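Local coordinates for protein BtGH115A (Bacteroides thetaiotaomicron, PDB 5BY3) that probably acts as a family GH115 glycoside hydrolase, a 4-O-methyl-alpha-glucuronidase with specificity for decorated arabinogalactans, at residues His401-Trp405 and Pro619-Phe625; Tyr593-Ala597 and Asp616-Arg620. All blocks are in the same frame, centred on the assembly; numbering follows the deposited sequence.

Contact 1: His401-Trp405 and Pro619-Phe625; sequences HDHLW and PRKLPVF. With NI (nickel (II) ion), chain C.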
loop_
_atom_site.group_PDB
_atom_site.type_symbol
_atom_site.label_atom_id
_atom_site.label_comp_id
_atom_site.label_asym_id
_atom_site.label_seq_id
_atom_site.Cartn_x
_atom_site.Cartn_y
_atom_site.Cartn_z
ATOM N N HIS A 401 -13.699 -4.362 9.859
ATOM C CA HIS A 401 -14.120 -2.941 9.671
ATOM C C HIS A 401 -13.377 -2.274 8.488
ATOM O O HIS A 401 -12.189 -2.496 8.341
ATOM C CB HIS A 401 -13.924 -2.145 10.983
ATOM C CG HIS A 401 -14.643 -0.845 10.999
ATOM N ND1 HIS A 401 -14.260 0.220 10.211
ATOM C CD2 HIS A 401 -15.756 -0.448 11.667
ATOM C CE1 HIS A 401 -15.113 1.218 10.392
ATOM N NE2 HIS A 401 -16.026 0.839 11.273
ATOM N N ASP A 402 -14.049 -1.440 7.686
ATOM C CA ASP A 402 -13.366 -0.643 6.624
ATOM C C ASP A 402 -12.310 0.294 7.229
ATOM O O ASP A 402 -12.536 0.886 8.295
ATOM C CB ASP A 402 -14.270 0.308 5.834
ATOM C CG ASP A 402 -15.651 -0.268 5.421
ATOM O OD1 ASP A 402 -16.003 -1.442 5.727
ATOM O OD2 ASP A 402 -16.410 0.545 4.787
ATOM N N HIS A 403 -11.160 0.402 6.549
ATOM C CA HIS A 403 -10.301 1.550 6.700
ATOM C C HIS A 403 -10.239 2.285 5.384
ATOM O O HIS A 403 -9.445 1.936 4.504
ATOM C CB HIS A 403 -8.914 1.193 7.246
ATOM C CG HIS A 403 -8.255 0.008 6.599
ATOM N ND1 HIS A 403 -8.688 -1.292 6.804
ATOM C CD2 HIS A 403 -7.161 -0.076 5.792
ATOM C CE1 HIS A 403 -7.885 -2.120 6.149
ATOM N NE2 HIS A 403 -6.974 -1.405 5.501
ATOM N N LEU A 404 -11.107 3.287 5.226
ATOM C CA LEU A 404 -11.213 4.009 3.938
ATOM C C LEU A 404 -11.046 5.506 4.021
ATOM O O LEU A 404 -11.035 6.185 2.980
ATOM C CB LEU A 404 -12.583 3.755 3.304
ATOM C CG LEU A 404 -12.983 2.364 2.835
ATOM C CD1 LEU A 404 -14.426 2.410 2.387
ATOM C CD2 LEU A 404 -12.086 1.983 1.674
ATOM N N TRP A 405 -10.961 6.047 5.236
ATOM C CA TRP A 405 -10.946 7.493 5.338
ATOM C C TRP A 405 -9.540 8.075 5.251
ATOM O O TRP A 405 -9.233 8.824 4.306
ATOM C CB TRP A 405 -11.693 7.926 6.555
ATOM C CG TRP A 405 -11.590 9.368 6.907
ATOM C CD1 TRP A 405 -11.585 10.455 6.063
ATOM C CD2 TRP A 405 -11.544 9.886 8.233
ATOM N NE1 TRP A 405 -11.527 11.614 6.796
ATOM C CE2 TRP A 405 -11.514 11.293 8.130
ATOM C CE3 TRP A 405 -11.513 9.292 9.506
ATOM C CZ2 TRP A 405 -11.431 12.122 9.257
ATOM C CZ3 TRP A 405 -11.437 10.114 10.629
ATOM C CH2 TRP A 405 -11.376 11.515 10.490
ATOM N N PRO A 619 -17.088 8.067 4.723
ATOM C CA PRO A 619 -17.119 7.087 3.614
ATOM C C PRO A 619 -17.984 5.885 3.961
ATOM O O PRO A 619 -17.907 5.359 5.070
ATOM C CB PRO A 619 -15.654 6.658 3.485
ATOM C CG PRO A 619 -15.043 6.931 4.824
ATOM C CD PRO A 619 -15.731 8.157 5.312
ATOM N N ARG A 620 -18.848 5.521 3.023
ATOM C CA ARG A 620 -19.832 4.461 3.176
ATOM C C ARG A 620 -20.852 4.683 4.332
ATOM O O ARG A 620 -21.574 3.773 4.686
ATOM C CB ARG A 620 -19.099 3.108 3.246
ATOM C CG ARG A 620 -19.829 1.929 2.621
ATOM C CD ARG A 620 -19.040 0.639 2.811
ATOM N NE ARG A 620 -19.924 -0.413 3.275
ATOM C CZ ARG A 620 -19.627 -1.315 4.198
ATOM N NH1 ARG A 620 -18.444 -1.350 4.776
ATOM N NH2 ARG A 620 -20.524 -2.221 4.524
ATOM N N LYS A 621 -20.900 5.887 4.909
ATOM C CA LYS A 621 -21.876 6.254 5.968
ATOM C C LYS A 621 -21.906 5.264 7.130
ATOM O O LYS A 621 -22.980 4.938 7.685
ATOM C CB LYS A 621 -23.313 6.452 5.434
ATOM C CG LYS A 621 -23.458 6.960 4.011
ATOM C CD LYS A 621 -23.453 8.474 3.955
ATOM C CE LYS A 621 -23.699 8.918 2.510
ATOM N NZ LYS A 621 -24.223 10.310 2.406
ATOM N N LEU A 622 -20.725 4.796 7.509
ATOM C CA LEU A 622 -20.602 3.865 8.629
ATOM C C LEU A 622 -20.920 4.586 9.905
ATOM O O LEU A 622 -20.596 5.779 10.026
ATOM C CB LEU A 622 -19.223 3.184 8.681
ATOM C CG LEU A 622 -18.848 2.329 7.459
ATOM C CD1 LEU A 622 -17.743 1.352 7.821
ATOM C CD2 LEU A 622 -20.031 1.564 6.833
ATOM N N PRO A 623 -21.578 3.886 10.862
ATOM C CA PRO A 623 -22.031 4.533 12.108
ATOM C C PRO A 623 -20.902 5.289 12.836
ATOM O O PRO A 623 -21.103 6.446 13.282
ATOM C CB PRO A 623 -22.537 3.349 12.953
ATOM C CG PRO A 623 -22.923 2.333 11.963
ATOM C CD PRO A 623 -21.907 2.448 10.860
ATOM N N VAL A 624 -19.720 4.654 12.904
ATOM C CA VAL A 624 -18.546 5.262 13.525
ATOM C C VAL A 624 -18.291 6.738 13.093
ATOM O O VAL A 624 -17.761 7.502 13.921
ATOM C CB VAL A 624 -17.288 4.354 13.372
ATOM C CG1 VAL A 624 -16.720 4.397 11.963
ATOM C CG2 VAL A 624 -16.193 4.720 14.362
ATOM N N PHE A 625 -18.670 7.138 11.858
ATOM C CA PHE A 625 -18.380 8.499 11.371
ATOM C C PHE A 625 -19.424 9.554 11.758
ATOM O O PHE A 625 -19.260 10.744 11.450
ATOM C CB PHE A 625 -18.177 8.539 9.834
ATOM C CG PHE A 625 -17.135 7.585 9.321
ATOM C CD1 PHE A 625 -15.766 7.780 9.597
ATOM C CD2 PHE A 625 -17.501 6.475 8.584
ATOM C CE1 PHE A 625 -14.801 6.888 9.143
ATOM C CE2 PHE A 625 -16.525 5.579 8.116
ATOM C CZ PHE A 625 -15.185 5.791 8.385
HETATM NI NI NI C . -10.414 6.542 0.719
HETATM O O HOH W 1 -18.690 1.637 12.201
HETATM O O HOH W 2 -15.789 3.366 5.306
HETATM O O HOH W 3 -12.876 6.882 0.796
HETATM O O HOH W 4 -8.127 6.753 -0.347
#
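Asp402 and Arg620 form the salt bridge that anchors this buried contact. Both carboxylate oxygens lie close to one guanidinium nitrogen: Arg620 NH1 is 2.6 Å from Asp402 OD1 and 2.8 Å from Asp402 OD2, the latter hydrogen bond using the syn lone pair with an N-H...O angle of 157°. The two planar groups are nearly coplanar, 18° apart, although the side chains cross at about a right angle. Leu622 packs beside them, CD1 against the carboxylate and CD2 toward the rim of one guanidinium face. Asp402 OD2 also accepts from a water that donates to Pro619 O, OD1 accepts a hydrogen bond from Gly398 N, and Arg620 NH2 pairs with Glu506.

His401 reaches across because its CG lies anti to the backbone N (chi1 -165°). ND1 donates to Asp402 O at 2.7 Å, in the ring plane, which fixes the ring's rotation; Val624 CG1 meets its edge 3.7 Å from NE2, and NE2 shares a water with Val624 N. The Phe625 ring is clamped between Pro619 CD and Val624 CG1, each over its centre, and its edge meets Trp405 CE3.

The loop 401-405, after strand 388-393 of the TIM-barrel sheet, thus packs on the loop beyond helix 587-603. Leu404 O, Asp436 and two waters bind nickel, while helix 552-580 receives Trp405 and Val624, with Tyr561 bonded to Trp405 NE1.

Contact 2: Tyr593-Ala597 and Asp616-Arg620; sequences YDSIA and DFKPR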
loop_
_atom_site.group_PDB
_atom_site.type_symbol
_atom_site.label_atom_id
_atom_site.label_comp_id
_atom_site.label_asym_id
_atom_site.label_seq_id
_atom_site.Cartn_x
_atom_site.Cartn_y
_atom_site.Cartn_z
ATOM N N TYR A 593 -16.363 16.313 16.588
ATOM C CA TYR A 593 -17.068 16.033 15.347
ATOM C C TYR A 593 -17.043 17.281 14.448
ATOM O O TYR A 593 -16.639 17.182 13.288
ATOM C CB TYR A 593 -18.520 15.563 15.609
ATOM C CG TYR A 593 -19.308 15.319 14.330
ATOM C CD1 TYR A 593 -19.975 16.386 13.669
ATOM C CD2 TYR A 593 -19.390 14.041 13.770
ATOM C CE1 TYR A 593 -20.676 16.183 12.484
ATOM C CE2 TYR A 593 -20.102 13.814 12.595
ATOM C CZ TYR A 593 -20.740 14.885 11.954
ATOM O OH TYR A 593 -21.431 14.669 10.781
ATOM N N ASP A 594 -17.439 18.447 14.977
ATOM C CA ASP A 594 -17.560 19.665 14.153
ATOM C C ASP A 594 -16.209 20.017 13.569
ATOM O O ASP A 594 -16.099 20.444 12.410
ATOM C CB ASP A 594 -18.177 20.854 14.923
ATOM C CG ASP A 594 -19.677 20.671 15.200
ATOM O OD1 ASP A 594 -20.353 19.977 14.389
ATOM O OD2 ASP A 594 -20.171 21.211 16.242
ATOM N N SER A 595 -15.175 19.750 14.349
ATOM C CA SER A 595 -13.826 20.079 13.906
ATOM C C SER A 595 -13.345 19.248 12.669
ATOM O O SER A 595 -12.764 19.812 11.726
ATOM C CB SER A 595 -12.866 20.036 15.095
ATOM O OG SER A 595 -11.553 20.264 14.641
ATOM N N ILE A 596 -13.651 17.946 12.658
ATOM C CA ILE A 596 -13.413 17.034 11.510
ATOM C C ILE A 596 -14.092 17.602 10.258
ATOM O O ILE A 596 -13.492 17.653 9.201
ATOM C CB ILE A 596 -13.957 15.601 11.808
ATOM C CG1 ILE A 596 -13.282 14.989 13.021
ATOM C CG2 ILE A 596 -13.748 14.674 10.630
ATOM C CD1 ILE A 596 -14.123 13.938 13.743
ATOM N N ALA A 597 -15.355 18.027 10.413
ATOM C CA ALA A 597 -16.138 18.693 9.370
ATOM C C ALA A 597 -15.382 19.861 8.770
ATOM O O ALA A 597 -15.179 19.914 7.552
ATOM C CB ALA A 597 -17.446 19.187 9.961
ATOM N N ASP A 616 -14.068 12.699 1.993
ATOM C CA ASP A 616 -15.374 12.471 2.584
ATOM C C ASP A 616 -15.112 11.870 3.944
ATOM O O ASP A 616 -14.559 10.775 4.038
ATOM C CB ASP A 616 -16.194 11.525 1.697
ATOM C CG ASP A 616 -17.586 11.283 2.212
ATOM O OD1 ASP A 616 -17.823 11.469 3.418
ATOM O OD2 ASP A 616 -18.470 10.874 1.406
ATOM N N PHE A 617 -15.482 12.584 5.000
ATOM C CA PHE A 617 -15.186 12.098 6.330
ATOM C C PHE A 617 -16.177 11.032 6.846
ATOM O O PHE A 617 -16.017 10.521 7.967
ATOM C CB PHE A 617 -14.908 13.266 7.311
ATOM C CG PHE A 617 -16.140 14.035 7.798
ATOM C CD1 PHE A 617 -16.604 15.171 7.111
ATOM C CD2 PHE A 617 -16.769 13.690 9.006
ATOM C CE1 PHE A 617 -17.703 15.905 7.582
ATOM C CE2 PHE A 617 -17.858 14.439 9.485
ATOM C CZ PHE A 617 -18.332 15.544 8.771
ATOM N N LYS A 618 -17.188 10.709 6.018
ATOM C CA LYS A 618 -18.198 9.658 6.296
ATOM C C LYS A 618 -18.264 8.581 5.202
ATOM O O LYS A 618 -19.373 8.184 4.821
ATOM C CB LYS A 618 -19.609 10.245 6.531
ATOM C CG LYS A 618 -19.621 11.607 7.230
ATOM C CD LYS A 618 -21.029 12.066 7.616
ATOM C CE LYS A 618 -21.373 11.631 9.035
ATOM N NZ LYS A 618 -22.701 12.149 9.413
ATOM N N PRO A 619 -17.088 8.067 4.723
ATOM C CA PRO A 619 -17.119 7.087 3.614
ATOM C C PRO A 619 -17.984 5.885 3.961
ATOM O O PRO A 619 -17.907 5.359 5.070
ATOM C CB PRO A 619 -15.654 6.658 3.485
ATOM C CG PRO A 619 -15.043 6.931 4.824
ATOM C CD PRO A 619 -15.731 8.157 5.312
ATOM N N ARG A 620 -18.848 5.521 3.023
ATOM C CA ARG A 620 -19.832 4.461 3.176
ATOM C C ARG A 620 -20.852 4.683 4.332
ATOM O O ARG A 620 -21.574 3.773 4.686
ATOM C CB ARG A 620 -19.099 3.108 3.246
ATOM C CG ARG A 620 -19.829 1.929 2.621
ATOM C CD ARG A 620 -19.040 0.639 2.811
ATOM N NE ARG A 620 -19.924 -0.413 3.275
ATOM C CZ ARG A 620 -19.627 -1.315 4.198
ATOM N NH1 ARG A 620 -18.444 -1.350 4.776
ATOM N NH2 ARG A 620 -20.524 -2.221 4.524
#
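A phenylalanine from a loop presents different parts of its ring to three residues of one helix, and the lysine that follows it donates to a helix tyrosine. Phe617 turns its edge toward the face of Tyr593 in an offset edge-to-face pair, with ring centroids 5.6 Å apart and planes at 69°. The nearest ring atoms, Tyr593 CZ and Phe617 CE2, are 3.8 Å apart.

The first torsion of Phe617 places CG between the backbone N and the carbonyl carbon (chi1 76°), and from there the ring projects onto the helix. One face lies over Ala597 N, offset toward the rim, and Ala597 CB is 3.9 Å from Phe617 CZ. The opposite face is met by CG of Lys618, again near the rim, so the ring is held between the helix backbone and its own neighbour in sequence. Ile596 adds its CG2 branch, which comes obliquely to within 3.6 Å of Phe617 CD2. Helix 552-580 packs on the same helix, with Gln568 and Met569 against Ile596 and Lys572 against Tyr593.

Lys618 runs at about a right angle to Tyr593. Its chain bends at chi3 (92°), bringing NZ to the edge of the tyrosine ring, where it donates to Tyr593 OH over 3.1 Å. Within 616-620, Lys618 N donates to Asp616 OD1 at 2.8 Å, an Asx turn that steadies the backbone from which both contact residues project.

The contact is therefore mainly aromatic and aliphatic, with one polar link across it, from Lys618 NZ to Tyr593 OH. A donor as positive as the lysine ammonium would probably polarise the phenol oxygen and strengthen that link electrostatically, while the ring pair and the Ile596 and Ala597 contacts probably help to hold Phe617 in place.

Followed from the N terminus, the chain first passes the loop 401-405, between strand 388-393 and helix 411-423, then traverses 213 mostly helical residues before 619-625 closes contact 1. Contact 2 closes a much shorter excursion: the chain runs on from 593-597 to the end of helix 587-603 and folds back on the helix at 616-620, after 18 intervening residues. The short loop lies almost wholly within the long one, and both end on the same stretch, sharing Pro619 and Arg620. Their centres are 10 Å apart, and Phe625 CD1 lies 3.2 Å from Phe617 O. One loop therefore joins helix 587-603 to the nickel-side loop of the barrel.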